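Local structure of quinonprotein alcohol dehydrogenase-like protein (Bacteroides thetaiotaomicron VPI-5482, 4R5O) at residues Pro376-Gln381 with Ser421-Asn426; Leu270-Lys275 with Thr290-Asp295; Lys20-Thr25 with Thr39-Asn44; Leu136-Tyr141 with Leu155-Ser160; Asp203-Ile208 with Leu224-Ser229. The protein is of unknown function but binds calcium ions and joins an immunoglobulin-like beta-sandwich domain to a seven-bladed beta-propeller. All coordinates share one frame; numbering follows the deposited sequence.

Interaction 1: Pro376-Gln381 with Ser421-Asn426; sequences PLQLNQ and SQILFN
The amide NE2 of Gln378 donates a hydrogen bond of 2.8 Å to the backbone O of Ile423, with an N-H...O angle of 156° and the donor lying above the carbonyl plane. The same amide is held from its other end, because its OE1 takes Leu379 N in the carbonyl plane, on a lone pair, at 3.0 Å. These two bonds, one to each end of the amide, fix its rotation. CG stands anti to the backbone N (chi1 -177°), beside the carbonyl carbon, and from there it touches both CG2 of Ile423, 3.7 Å away, and CE2 of Phe425. The Gln378 and Phe425 side chains slide past each other in opposite directions. The ring also meets Leu379 O through CE2, and its CZ comes to 3.7 Å from Asn380 CA. The Asn380 side chain crosses that of Phe425 at about a right angle, amide and ring planes 63° apart, and gives its ND2 to Tyr387 OH. An alanine at Gln378 would probably leave Ile423 O without this donor and open a gap between Ile423 CG2 and the Phe425 ring. Pro376 CD rests on Ser421 O at the margin. Strand 422-424 pairs with strand 103-108 and strand 371-379 with strand 386-392. They run in similar directions as inner strands of adjacent blades, and the C-terminal one completes the blade formed by the first strands of the propeller, closing the ring.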
# COMPACT_ATOMS: atom_id res chain seq x y z
N PRO A 376 -5.76 8.87 6.35
CA PRO A 376 -6.92 9.16 5.51
C PRO A 376 -8.00 8.09 5.61
O PRO A 376 -7.69 6.92 5.84
CB PRO A 376 -6.34 9.20 4.10
CG PRO A 376 -5.11 8.46 4.16
CD PRO A 376 -4.55 8.66 5.53
N LEU A 377 -9.27 8.49 5.45
CA LEU A 377 -10.38 7.53 5.42
C LEU A 377 -10.32 6.68 4.18
O LEU A 377 -9.87 7.15 3.13
CB LEU A 377 -11.73 8.26 5.47
CG LEU A 377 -12.09 9.11 6.69
CD1 LEU A 377 -13.36 9.91 6.43
CD2 LEU A 377 -12.23 8.25 7.95
N GLN A 378 -10.79 5.44 4.28
CA GLN A 378 -10.90 4.54 3.13
C GLN A 378 -12.31 3.94 3.12
O GLN A 378 -12.94 3.78 4.17
CB GLN A 378 -9.81 3.46 3.11
CG GLN A 378 -9.81 2.53 1.90
CD GLN A 378 -9.57 3.22 0.58
OE1 GLN A 378 -10.43 3.93 0.08
NE2 GLN A 378 -8.48 2.89 -0.10
N LEU A 379 -12.81 3.67 1.94
CA LEU A 379 -14.12 3.09 1.78
C LEU A 379 -14.04 1.92 0.86
O LEU A 379 -13.34 1.96 -0.16
CB LEU A 379 -15.12 4.12 1.24
CG LEU A 379 -16.61 3.76 1.33
CD1 LEU A 379 -17.12 3.96 2.75
CD2 LEU A 379 -17.42 4.68 0.45
N ASN A 380 -14.76 0.86 1.23
CA ASN A 380 -14.96 -0.31 0.41
C ASN A 380 -16.15 -0.02 -0.50
O ASN A 380 -17.26 0.10 0.01
CB ASN A 380 -15.15 -1.54 1.28
CG ASN A 380 -15.25 -2.82 0.50
OD1 ASN A 380 -15.93 -2.92 -0.51
ND2 ASN A 380 -14.62 -3.86 1.01
N GLN A 381 -15.91 0.13 -1.82
CA GLN A 381 -16.94 0.53 -2.76
C GLN A 381 -17.93 -0.62 -3.11
O GLN A 381 -18.92 -0.35 -3.78
CB GLN A 381 -16.30 1.06 -4.05
CG GLN A 381 -15.39 2.28 -3.84
CD GLN A 381 -16.05 3.53 -3.28
OE1 GLN A 381 -17.27 3.70 -3.31
NE2 GLN A 381 -15.21 4.46 -2.83
N SER A 421 -0.66 3.94 7.55
CA SER A 421 -0.67 5.20 6.79
C SER A 421 -1.69 5.21 5.66
O SER A 421 -2.12 6.29 5.22
CB SER A 421 0.71 5.48 6.21
OG SER A 421 1.18 4.40 5.42
N GLN A 422 -2.06 4.01 5.17
CA GLN A 422 -2.96 3.83 4.04
C GLN A 422 -3.54 2.42 4.00
O GLN A 422 -2.90 1.51 4.47
CB GLN A 422 -2.13 4.10 2.79
CG GLN A 422 -2.90 4.08 1.51
CD GLN A 422 -2.03 4.61 0.46
OE1 GLN A 422 -0.85 4.83 0.68
NE2 GLN A 422 -2.62 4.85 -0.69
N ILE A 423 -4.74 2.27 3.40
CA ILE A 423 -5.51 1.05 3.18
C ILE A 423 -5.72 0.92 1.69
O ILE A 423 -6.10 1.89 1.03
CB ILE A 423 -6.85 1.05 3.99
CG1 ILE A 423 -6.54 1.03 5.51
CG2 ILE A 423 -7.79 -0.12 3.58
CD1 ILE A 423 -7.64 1.08 6.35
N LEU A 424 -5.46 -0.26 1.14
CA LEU A 424 -5.53 -0.56 -0.30
C LEU A 424 -6.30 -1.82 -0.57
O LEU A 424 -6.29 -2.71 0.27
CB LEU A 424 -4.09 -0.72 -0.85
CG LEU A 424 -3.18 0.50 -0.76
CD1 LEU A 424 -1.73 0.09 -0.71
CD2 LEU A 424 -3.47 1.53 -1.86
N PHE A 425 -6.92 -1.92 -1.77
CA PHE A 425 -7.61 -3.13 -2.24
C PHE A 425 -6.78 -3.75 -3.38
O PHE A 425 -5.97 -3.04 -3.97
CB PHE A 425 -9.06 -2.84 -2.66
CG PHE A 425 -9.87 -2.20 -1.54
CD1 PHE A 425 -10.35 -2.97 -0.48
CD2 PHE A 425 -10.15 -0.84 -1.55
CE1 PHE A 425 -11.07 -2.38 0.55
CE2 PHE A 425 -10.88 -0.25 -0.51
CZ PHE A 425 -11.33 -1.03 0.53
N ASN A 426 -6.95 -5.07 -3.67
CA ASN A 426 -6.15 -5.71 -4.71
C ASN A 426 -6.82 -5.60 -6.08
O ASN A 426 -6.22 -6.00 -7.08
CB ASN A 426 -5.89 -7.18 -4.38
CG ASN A 426 -6.93 -8.19 -4.77
OD1 ASN A 426 -8.14 -7.96 -4.74
ND2 ASN A 426 -6.46 -9.38 -5.10

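Interaction 2: Leu270-Lys275 with Thr290-Asp295; sequences LDIIQK and TLESAD
Strands 272-274 and 290-294 cross steeply, with 71° between their directions and 4.7 Å between their axes at closest approach, and a single backbone bond joins them, Ser293 N to Ile273 O at 2.8 Å. Side chains supply the rest of the polar contact. Glu292 reaches out as an extended chain, CG anti to the backbone N (chi1 -179°), and its OE2 accepts the Ile273 N-H on the anti lone pair at 3.1 Å, nearly straight. Gln274 runs the other way: its NE2 donates to Leu291 O at 3.2 Å, almost along the C=O axis and with that oxygen in the amide plane, while OE1 is held by Asn239 ND2. Ser293 OG accepts from Lys275 N at 3.1 Å. Apolar contact comes from Ile272, whose CG2 packs against Glu292 CB at 3.8 Å and also meets Thr290 CG2. Asp271 OD1 stands 4.5 Å from Glu292 OE2, a like-charge approach that Lys311 probably eases, since its NZ forms a salt bridge with Glu292 OE1 and a hydrogen bond with Asp271 O. Strand 272-274 belongs to the sheet of strand 246-252, which it pairs with through Ile272 and Gln274. Strand 288-294 pairs instead with strand 297-303, whose Val301 and Ile303 also touch Ile272, so the crossing ties the edge of one propeller blade to the next.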
# COMPACT_ATOMS: atom_id res chain seq x y z
N LEU A 270 -6.91 28.40 -8.38
CA LEU A 270 -8.36 28.35 -8.16
C LEU A 270 -8.63 29.10 -6.88
O LEU A 270 -7.76 29.13 -6.02
CB LEU A 270 -8.92 26.90 -8.11
CG LEU A 270 -8.97 26.11 -9.42
CD1 LEU A 270 -9.45 24.70 -9.15
CD2 LEU A 270 -9.89 26.77 -10.44
N ASP A 271 -9.81 29.72 -6.74
CA ASP A 271 -10.15 30.47 -5.53
C ASP A 271 -10.55 29.47 -4.43
O ASP A 271 -11.73 29.33 -4.11
CB ASP A 271 -11.27 31.51 -5.82
CG ASP A 271 -11.60 32.48 -4.68
OD1 ASP A 271 -10.75 32.65 -3.75
OD2 ASP A 271 -12.68 33.11 -4.74
N ILE A 272 -9.55 28.73 -3.90
CA ILE A 272 -9.67 27.73 -2.84
C ILE A 272 -8.46 27.91 -1.93
O ILE A 272 -7.38 27.41 -2.25
CB ILE A 272 -9.81 26.25 -3.34
CG1 ILE A 272 -10.90 26.09 -4.42
CG2 ILE A 272 -10.05 25.27 -2.13
CD1 ILE A 272 -10.82 24.83 -5.23
N ILE A 273 -8.64 28.67 -0.83
CA ILE A 273 -7.59 28.92 0.17
C ILE A 273 -7.41 27.68 1.01
O ILE A 273 -8.36 27.19 1.62
CB ILE A 273 -7.88 30.17 1.08
CG1 ILE A 273 -8.46 31.43 0.34
CG2 ILE A 273 -6.74 30.46 2.08
CD1 ILE A 273 -7.66 32.01 -0.68
N GLN A 274 -6.18 27.18 1.08
CA GLN A 274 -5.84 26.03 1.89
C GLN A 274 -4.70 26.40 2.84
O GLN A 274 -3.75 27.10 2.45
CB GLN A 274 -5.48 24.83 1.02
CG GLN A 274 -6.68 24.33 0.20
CD GLN A 274 -6.37 23.16 -0.69
OE1 GLN A 274 -5.24 23.00 -1.19
NE2 GLN A 274 -7.40 22.37 -0.98
N LYS A 275 -4.85 26.02 4.11
CA LYS A 275 -3.86 26.30 5.16
C LYS A 275 -3.44 24.98 5.82
O LYS A 275 -2.90 24.99 6.93
CB LYS A 275 -4.43 27.28 6.20
CG LYS A 275 -4.82 28.66 5.65
CD LYS A 275 -5.33 29.56 6.76
CE LYS A 275 -5.69 30.93 6.25
NZ LYS A 275 -6.20 31.80 7.35
N THR A 290 -12.90 19.26 -2.67
CA THR A 290 -11.81 19.47 -1.73
C THR A 290 -12.38 20.39 -0.64
O THR A 290 -13.56 20.66 -0.64
CB THR A 290 -10.54 19.99 -2.42
OG1 THR A 290 -9.44 19.89 -1.50
CG2 THR A 290 -10.68 21.42 -2.99
N LEU A 291 -11.54 20.82 0.29
CA LEU A 291 -11.91 21.74 1.36
C LEU A 291 -11.13 23.04 1.25
O LEU A 291 -9.99 23.08 0.76
CB LEU A 291 -11.67 21.14 2.76
CG LEU A 291 -12.37 19.85 3.15
CD1 LEU A 291 -12.00 19.51 4.55
CD2 LEU A 291 -13.88 19.94 3.04
N GLU A 292 -11.75 24.10 1.73
CA GLU A 292 -11.18 25.44 1.81
C GLU A 292 -11.14 25.81 3.26
O GLU A 292 -12.07 25.49 4.01
CB GLU A 292 -12.00 26.42 0.96
CG GLU A 292 -11.46 27.84 0.98
CD GLU A 292 -12.20 28.82 0.11
OE1 GLU A 292 -13.45 28.81 0.15
OE2 GLU A 292 -11.54 29.63 -0.57
N SER A 293 -10.06 26.45 3.68
CA SER A 293 -9.89 26.86 5.07
C SER A 293 -10.67 28.15 5.31
O SER A 293 -10.61 29.07 4.51
CB SER A 293 -8.40 27.01 5.41
OG SER A 293 -7.74 25.76 5.27
N ALA A 294 -11.52 28.14 6.35
CA ALA A 294 -12.38 29.26 6.77
C ALA A 294 -12.14 29.57 8.26
O ALA A 294 -11.55 28.75 8.98
CB ALA A 294 -13.86 28.95 6.50
N ASP A 295 -12.55 30.78 8.71
CA ASP A 295 -12.33 31.26 10.07
C ASP A 295 -13.00 30.37 11.12
O ASP A 295 -12.32 29.92 12.05
CB ASP A 295 -12.85 32.71 10.23
CG ASP A 295 -12.14 33.79 9.43
OD1 ASP A 295 -10.93 33.62 9.13
OD2 ASP A 295 -12.75 34.86 9.20

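Interaction 3: Lys20-Thr25 with Thr39-Asn44; sequences KGTFPT and TPELLN
Thr22 turns its OG1 anti to the backbone N (chi1 -156°), toward the backbone of Thr39 and Glu41, while CG2 takes the place between the backbone N and the carbonyl carbon and faces Pro40. The hydroxyl then works in both directions: it donates to Thr39 O at 3.0 Å, tilted 23° from the carbonyl plane, and accepts a weak, strongly bent bond from Glu41 N. CB and CG of Glu41 lie beside the same hydroxyl, the former at 3.4 Å. CG2 of Thr22 lies against the backbone of Pro40, 3.6 Å from its CA, with CB farther off. One water bridges the backbones as well, donating to Thr22 O and accepting from Thr39 N, each at 2.9 Å. Pro40 CA makes a CA-H...O contact of 3.5 Å to the same Thr22 O. A valine in place of Thr22 would probably leave Thr39 O without its side-chain donor and Glu41 N without its weak acceptor, so that the two loops would be held less firmly. Next along the chain, the Phe23 ring carries Pro24 CD over one face and meets Pro40 CG at its edge, 4.4 Å from CD1. Both loops lie against the sheet of the N-terminal domain: Phe23 and Pro40 reach Trp52 of strand 49-54, Phe23 also touches Cys79 of strand 74-83 and Met90 of strand 86-97, and Pro40 rests on Ile81.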
# COMPACT_ATOMS: atom_id res chain seq x y z
N LYS A 20 11.80 -42.49 -5.48
CA LYS A 20 10.92 -41.69 -6.36
C LYS A 20 9.64 -41.29 -5.65
O LYS A 20 9.02 -42.10 -4.96
CB LYS A 20 10.57 -42.44 -7.65
N GLY A 21 9.27 -40.02 -5.80
CA GLY A 21 8.07 -39.46 -5.21
C GLY A 21 8.19 -39.07 -3.75
O GLY A 21 7.21 -38.60 -3.16
N THR A 22 9.41 -39.21 -3.16
CA THR A 22 9.63 -38.88 -1.75
C THR A 22 10.02 -37.35 -1.65
O THR A 22 10.20 -36.82 -0.55
CB THR A 22 10.68 -39.82 -1.16
OG1 THR A 22 10.53 -39.91 0.24
CG2 THR A 22 12.07 -39.45 -1.50
N PHE A 23 10.11 -36.68 -2.81
CA PHE A 23 10.39 -35.25 -2.95
C PHE A 23 9.53 -34.72 -4.08
O PHE A 23 9.46 -35.34 -5.14
CB PHE A 23 11.89 -34.97 -3.20
CG PHE A 23 12.23 -33.50 -3.20
CD1 PHE A 23 12.53 -32.84 -2.01
CD2 PHE A 23 12.21 -32.77 -4.37
CE1 PHE A 23 12.83 -31.47 -2.01
CE2 PHE A 23 12.50 -31.40 -4.37
CZ PHE A 23 12.82 -30.76 -3.19
N PRO A 24 8.80 -33.62 -3.85
CA PRO A 24 7.86 -33.13 -4.87
C PRO A 24 8.52 -32.81 -6.22
O PRO A 24 9.53 -32.10 -6.33
CB PRO A 24 7.27 -31.86 -4.25
CG PRO A 24 8.12 -31.55 -3.07
CD PRO A 24 8.73 -32.81 -2.62
N THR A 25 7.89 -33.35 -7.26
CA THR A 25 8.29 -33.26 -8.67
C THR A 25 7.55 -32.10 -9.35
O THR A 25 7.86 -31.76 -10.50
CB THR A 25 8.03 -34.61 -9.37
OG1 THR A 25 8.40 -34.48 -10.74
CG2 THR A 25 6.57 -35.10 -9.25
N THR A 39 9.51 -35.50 3.38
CA THR A 39 10.41 -36.39 4.08
C THR A 39 11.09 -37.27 3.04
O THR A 39 10.58 -38.36 2.75
CB THR A 39 9.67 -37.20 5.18
OG1 THR A 39 8.93 -36.31 6.03
CG2 THR A 39 10.62 -38.06 6.00
N PRO A 40 12.24 -36.82 2.46
CA PRO A 40 12.92 -37.66 1.46
C PRO A 40 13.37 -38.97 2.08
O PRO A 40 13.87 -38.97 3.20
CB PRO A 40 14.11 -36.80 1.03
CG PRO A 40 13.74 -35.41 1.40
CD PRO A 40 12.96 -35.56 2.67
N GLU A 41 13.11 -40.08 1.38
CA GLU A 41 13.49 -41.40 1.86
C GLU A 41 14.72 -41.86 1.12
O GLU A 41 14.71 -42.01 -0.11
CB GLU A 41 12.36 -42.42 1.72
CG GLU A 41 11.25 -42.21 2.74
CD GLU A 41 10.20 -43.29 2.82
OE1 GLU A 41 10.47 -44.46 2.43
OE2 GLU A 41 9.11 -42.98 3.35
N LEU A 42 15.79 -42.05 1.87
CA LEU A 42 17.06 -42.50 1.34
C LEU A 42 17.17 -44.01 1.42
O LEU A 42 16.92 -44.63 2.46
CB LEU A 42 18.22 -41.85 2.11
CG LEU A 42 18.74 -40.51 1.63
CD1 LEU A 42 17.65 -39.48 1.44
CD2 LEU A 42 19.73 -39.98 2.58
N LEU A 43 17.51 -44.61 0.29
CA LEU A 43 17.73 -46.05 0.17
C LEU A 43 18.96 -46.44 1.04
O LEU A 43 18.94 -47.47 1.71
CB LEU A 43 17.94 -46.36 -1.32
CG LEU A 43 18.05 -47.83 -1.72
CD1 LEU A 43 16.70 -48.55 -1.57
CD2 LEU A 43 18.54 -47.96 -3.15
N ASN A 44 19.98 -45.56 1.06
CA ASN A 44 21.23 -45.60 1.83
C ASN A 44 21.31 -44.34 2.76
O ASN A 44 21.99 -43.35 2.43
CB ASN A 44 22.43 -45.68 0.85
CG ASN A 44 22.49 -44.58 -0.20
OD1 ASN A 44 21.49 -43.89 -0.49
ND2 ASN A 44 23.65 -44.39 -0.81
O HOH W 1 7.90 -36.22 1.13

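Interaction 4: Leu136-Tyr141 with Leu155-Ser160; sequences LGIGNY and LLVGTS
Leu155 opens the contact with its CD2 methyl, which sits 3.6 Å from CD2 of Leu136 as the two side chains pass at a slant. Its CG is anti to the backbone N (chi1 159°), and CD2 beyond it touches CD1 and CB of Leu136 as well. Ile138 comes at the same methyl tip to tip, its CD1 4.2 Å away, so one branch of Leu155 serves both residues. Leu156 lies on the other side of the strand, its backbone paired with Asn145. At Val157 the side chain again faces the loop: CG2 meets CG1 of Ile138 at 4.1 Å and the backbone O of Leu136 at 3.7 Å, while CG1 lies near Gly137 O. Both carbonyls are hydrogen-bonded by Arg164, NH2 to Leu136 O and NH1 to Gly137 O. No hydrogen bond joins the two segments themselves. Beyond Gly158, which pairs with Ser143, the strand ends and Thr159 OG1 is hydrogen-bonded to Asp142 OD1. The loop 136-141 leads into strand 143-149, the first of an antiparallel four-stranded blade, and folds back over its second strand, 152-158, giving a small apolar core between the blade and its incoming connection in the beta-propeller.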
# COMPACT_ATOMS: atom_id res chain seq x y z
N LEU A 136 10.83 -2.60 1.53
CA LEU A 136 10.48 -1.34 0.87
C LEU A 136 11.27 -0.16 1.47
O LEU A 136 11.13 0.96 0.99
CB LEU A 136 8.96 -1.09 0.98
CG LEU A 136 8.02 -2.07 0.32
CD1 LEU A 136 6.61 -1.89 0.82
CD2 LEU A 136 8.06 -1.94 -1.16
N GLY A 137 12.09 -0.46 2.51
CA GLY A 137 12.97 0.47 3.22
C GLY A 137 12.31 1.71 3.79
O GLY A 137 12.88 2.80 3.74
N ILE A 138 11.11 1.55 4.35
CA ILE A 138 10.36 2.66 4.92
C ILE A 138 10.69 2.72 6.41
O ILE A 138 10.16 1.94 7.21
CB ILE A 138 8.85 2.52 4.65
CG1 ILE A 138 8.58 2.33 3.14
CG2 ILE A 138 8.08 3.71 5.24
CD1 ILE A 138 7.21 1.88 2.75
N GLY A 139 11.60 3.63 6.75
CA GLY A 139 12.01 3.84 8.13
C GLY A 139 10.95 4.59 8.91
O GLY A 139 9.96 5.02 8.33
N ASN A 140 11.18 4.78 10.22
CA ASN A 140 10.25 5.46 11.12
C ASN A 140 10.05 6.93 10.76
O ASN A 140 8.97 7.47 11.01
CB ASN A 140 10.75 5.38 12.57
CG ASN A 140 10.87 3.97 13.13
OD1 ASN A 140 10.23 3.00 12.68
ND2 ASN A 140 11.65 3.86 14.19
N TYR A 141 11.09 7.58 10.20
CA TYR A 141 11.05 9.00 9.87
C TYR A 141 10.83 9.20 8.33
O TYR A 141 10.92 10.34 7.83
CB TYR A 141 12.34 9.69 10.36
CG TYR A 141 12.51 9.61 11.87
CD1 TYR A 141 11.95 10.56 12.71
CD2 TYR A 141 13.21 8.55 12.46
CE1 TYR A 141 12.07 10.48 14.10
CE2 TYR A 141 13.33 8.45 13.85
CZ TYR A 141 12.75 9.41 14.66
OH TYR A 141 12.86 9.33 16.03
N LEU A 155 4.53 3.15 -5.37
CA LEU A 155 5.01 3.63 -4.07
C LEU A 155 6.17 4.61 -4.26
O LEU A 155 7.13 4.33 -4.99
CB LEU A 155 5.43 2.45 -3.17
CG LEU A 155 6.38 2.72 -1.99
CD1 LEU A 155 5.71 3.53 -0.88
CD2 LEU A 155 6.89 1.44 -1.41
N LEU A 156 6.06 5.76 -3.57
CA LEU A 156 7.09 6.78 -3.46
C LEU A 156 7.48 6.86 -2.01
O LEU A 156 6.62 7.14 -1.17
CB LEU A 156 6.65 8.15 -4.03
CG LEU A 156 7.59 9.33 -3.76
CD1 LEU A 156 8.86 9.21 -4.56
CD2 LEU A 156 6.91 10.62 -4.09
N VAL A 157 8.78 6.63 -1.70
CA VAL A 157 9.30 6.69 -0.34
C VAL A 157 9.93 8.09 -0.15
O VAL A 157 10.82 8.49 -0.89
CB VAL A 157 10.30 5.53 -0.00
CG1 VAL A 157 10.73 5.59 1.45
CG2 VAL A 157 9.69 4.16 -0.30
N GLY A 158 9.41 8.82 0.82
CA GLY A 158 9.93 10.13 1.19
C GLY A 158 10.99 9.89 2.24
O GLY A 158 10.66 9.60 3.39
N THR A 159 12.26 9.89 1.81
CA THR A 159 13.39 9.56 2.67
C THR A 159 14.55 10.50 2.38
O THR A 159 14.68 10.97 1.26
CB THR A 159 13.77 8.08 2.48
OG1 THR A 159 14.91 7.77 3.29
CG2 THR A 159 14.01 7.70 1.04
N SER A 160 15.38 10.79 3.41
CA SER A 160 16.52 11.70 3.28
C SER A 160 17.71 11.00 2.56
O SER A 160 18.62 11.68 2.11
CB SER A 160 16.94 12.23 4.64
OG SER A 160 17.29 11.16 5.50

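Interaction 5: Asp203-Ile208 with Leu224-Ser229; sequences DGIRRI and LCFYNS
Leu224 leans over the backbone of Gly204, its CB 3.9 Å from Gly204 CA. CG, anti to the backbone N (chi1 170°), stays over the same carbon, and CD2 continues outward, 4.0 Å from Gly204 CA and 4.2 Å from CG1 of Ile205. A side chain at Gly204 would point away from Leu224, but the backbone angles there would press it against the preceding carbonyl O. The Leu224 carbonyl closes the approach from the other end, its O accepting Gly204 N at 3.2 Å, in the carbonyl plane and on a lone pair. Ile205 carries the contact on to Phe226: its CD1 meets CZ at 3.7 Å and CG1 lies against the same atom, the two side chains crossing at an angle. The Phe226 ring is also met by that of Tyr251 and touches Leu199 and Val236. Near the start of its strand, Arg206 grips Asp203 side-on in a salt bridge, NH2 to OD2 at 2.7 Å and NE to OD1, each oxygen using its syn lone pair; NH1 goes to Asn215. Tyr227 and Asn228 face Asn239 as a classic beta bulge where strand 228-232 begins. Strand 204-209 is the third of its antiparallel blade, and residues 224-227 lead from that blade into the first strand of the next, so the apolar contact lies at a blade-to-blade junction of the beta-propeller.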
# COMPACT_ATOMS: atom_id res chain seq x y z
N ASP A 203 10.66 18.78 -4.42
CA ASP A 203 11.70 19.77 -4.72
C ASP A 203 11.38 20.49 -6.03
O ASP A 203 12.27 21.09 -6.66
CB ASP A 203 13.07 19.08 -4.80
CG ASP A 203 13.25 18.01 -5.87
OD1 ASP A 203 12.27 17.73 -6.62
OD2 ASP A 203 14.35 17.43 -5.94
N GLY A 204 10.11 20.44 -6.41
CA GLY A 204 9.57 20.99 -7.65
C GLY A 204 8.73 19.92 -8.30
O GLY A 204 8.01 19.21 -7.59
N ILE A 205 8.82 19.74 -9.63
CA ILE A 205 8.04 18.74 -10.37
C ILE A 205 8.96 17.88 -11.24
O ILE A 205 9.72 18.40 -12.07
CB ILE A 205 6.91 19.36 -11.25
CG1 ILE A 205 6.03 20.33 -10.45
CG2 ILE A 205 6.08 18.26 -11.95
CD1 ILE A 205 5.17 21.19 -11.26
N ARG A 206 8.81 16.55 -11.08
CA ARG A 206 9.51 15.54 -11.87
C ARG A 206 8.52 14.66 -12.57
O ARG A 206 7.58 14.20 -11.93
CB ARG A 206 10.43 14.68 -11.00
CG ARG A 206 11.47 15.43 -10.24
CD ARG A 206 11.94 14.54 -9.14
NE ARG A 206 12.98 15.16 -8.32
CZ ARG A 206 14.28 15.00 -8.53
NH1 ARG A 206 14.71 14.26 -9.56
NH2 ARG A 206 15.16 15.59 -7.74
N ARG A 207 8.72 14.42 -13.88
CA ARG A 207 7.90 13.46 -14.62
C ARG A 207 8.59 12.15 -14.56
O ARG A 207 9.79 12.10 -14.82
CB ARG A 207 7.66 13.91 -16.08
CG ARG A 207 6.77 12.92 -16.87
CD ARG A 207 6.57 13.31 -18.31
NE ARG A 207 7.83 13.39 -19.06
CZ ARG A 207 8.44 14.52 -19.40
NH1 ARG A 207 7.88 15.70 -19.12
NH2 ARG A 207 9.59 14.49 -20.06
N ILE A 208 7.89 11.10 -14.21
CA ILE A 208 8.48 9.76 -14.18
C ILE A 208 7.75 8.87 -15.23
O ILE A 208 6.53 8.94 -15.37
CB ILE A 208 8.47 9.12 -12.73
CG1 ILE A 208 9.22 7.75 -12.70
CG2 ILE A 208 7.05 9.05 -12.10
CD1 ILE A 208 9.76 7.32 -11.37
N LEU A 224 8.59 22.57 -3.12
CA LEU A 224 7.31 22.47 -3.85
C LEU A 224 6.91 21.00 -3.90
O LEU A 224 7.60 20.19 -4.50
CB LEU A 224 7.35 23.11 -5.27
CG LEU A 224 6.13 22.85 -6.20
CD1 LEU A 224 4.86 23.39 -5.61
CD2 LEU A 224 6.34 23.43 -7.56
N CYS A 225 5.79 20.68 -3.27
CA CYS A 225 5.29 19.34 -3.13
C CYS A 225 3.78 19.29 -3.34
O CYS A 225 3.05 20.11 -2.77
CB CYS A 225 5.66 18.80 -1.74
SG CYS A 225 5.25 17.06 -1.49
N PHE A 226 3.30 18.28 -4.10
CA PHE A 226 1.85 18.08 -4.19
C PHE A 226 1.52 17.07 -3.12
O PHE A 226 1.63 15.86 -3.37
CB PHE A 226 1.35 17.66 -5.60
CG PHE A 226 1.70 18.42 -6.86
CD1 PHE A 226 2.29 19.68 -6.78
CD2 PHE A 226 1.41 17.90 -8.12
CE1 PHE A 226 2.66 20.38 -7.95
CE2 PHE A 226 1.72 18.62 -9.28
CZ PHE A 226 2.37 19.84 -9.19
N TYR A 227 1.17 17.53 -1.91
CA TYR A 227 0.83 16.64 -0.78
C TYR A 227 -0.34 15.80 -1.18
O TYR A 227 -0.39 14.63 -0.83
CB TYR A 227 0.55 17.43 0.51
CG TYR A 227 1.78 18.20 0.96
CD1 TYR A 227 2.88 17.53 1.49
CD2 TYR A 227 1.86 19.58 0.81
CE1 TYR A 227 4.03 18.23 1.87
CE2 TYR A 227 3.00 20.28 1.20
CZ TYR A 227 4.07 19.60 1.73
OH TYR A 227 5.21 20.27 2.11
N ASN A 228 -1.24 16.37 -2.00
CA ASN A 228 -2.41 15.73 -2.59
C ASN A 228 -2.64 16.30 -3.94
O ASN A 228 -2.42 17.49 -4.14
CB ASN A 228 -3.66 15.88 -1.72
CG ASN A 228 -3.50 15.34 -0.34
OD1 ASN A 228 -3.61 14.13 -0.11
ND2 ASN A 228 -3.12 16.21 0.56
N SER A 229 -3.08 15.46 -4.86
CA SER A 229 -3.37 15.82 -6.25
C SER A 229 -4.41 14.88 -6.84
O SER A 229 -4.78 13.89 -6.19
CB SER A 229 -2.09 15.82 -7.09
OG SER A 229 -1.42 14.58 -7.02

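In the fold
Four contacts lie in the propeller and interaction 3 in the N-terminal domain, its centre at least 45 Å from the others. Interactions 4 and 5 are buried and mainly apolar, each packing a connection against a blade strand, and interaction 5 adds one backbone bond. Interactions 1, 2 and 5 lie where one blade meets the next. Interaction 2, about 29 Å from the chain centre, is richest in hydrogen bonds, with four, and carries charged and exposed residues, whereas interaction 1, nearer that centre, has one, from a glutamine. Interactions 2 and 5 reach the same sheet, through strands 272-274 and 228-232, without touching. Interaction 3, between irregular loops, relies on a threonine hydroxyl and a water.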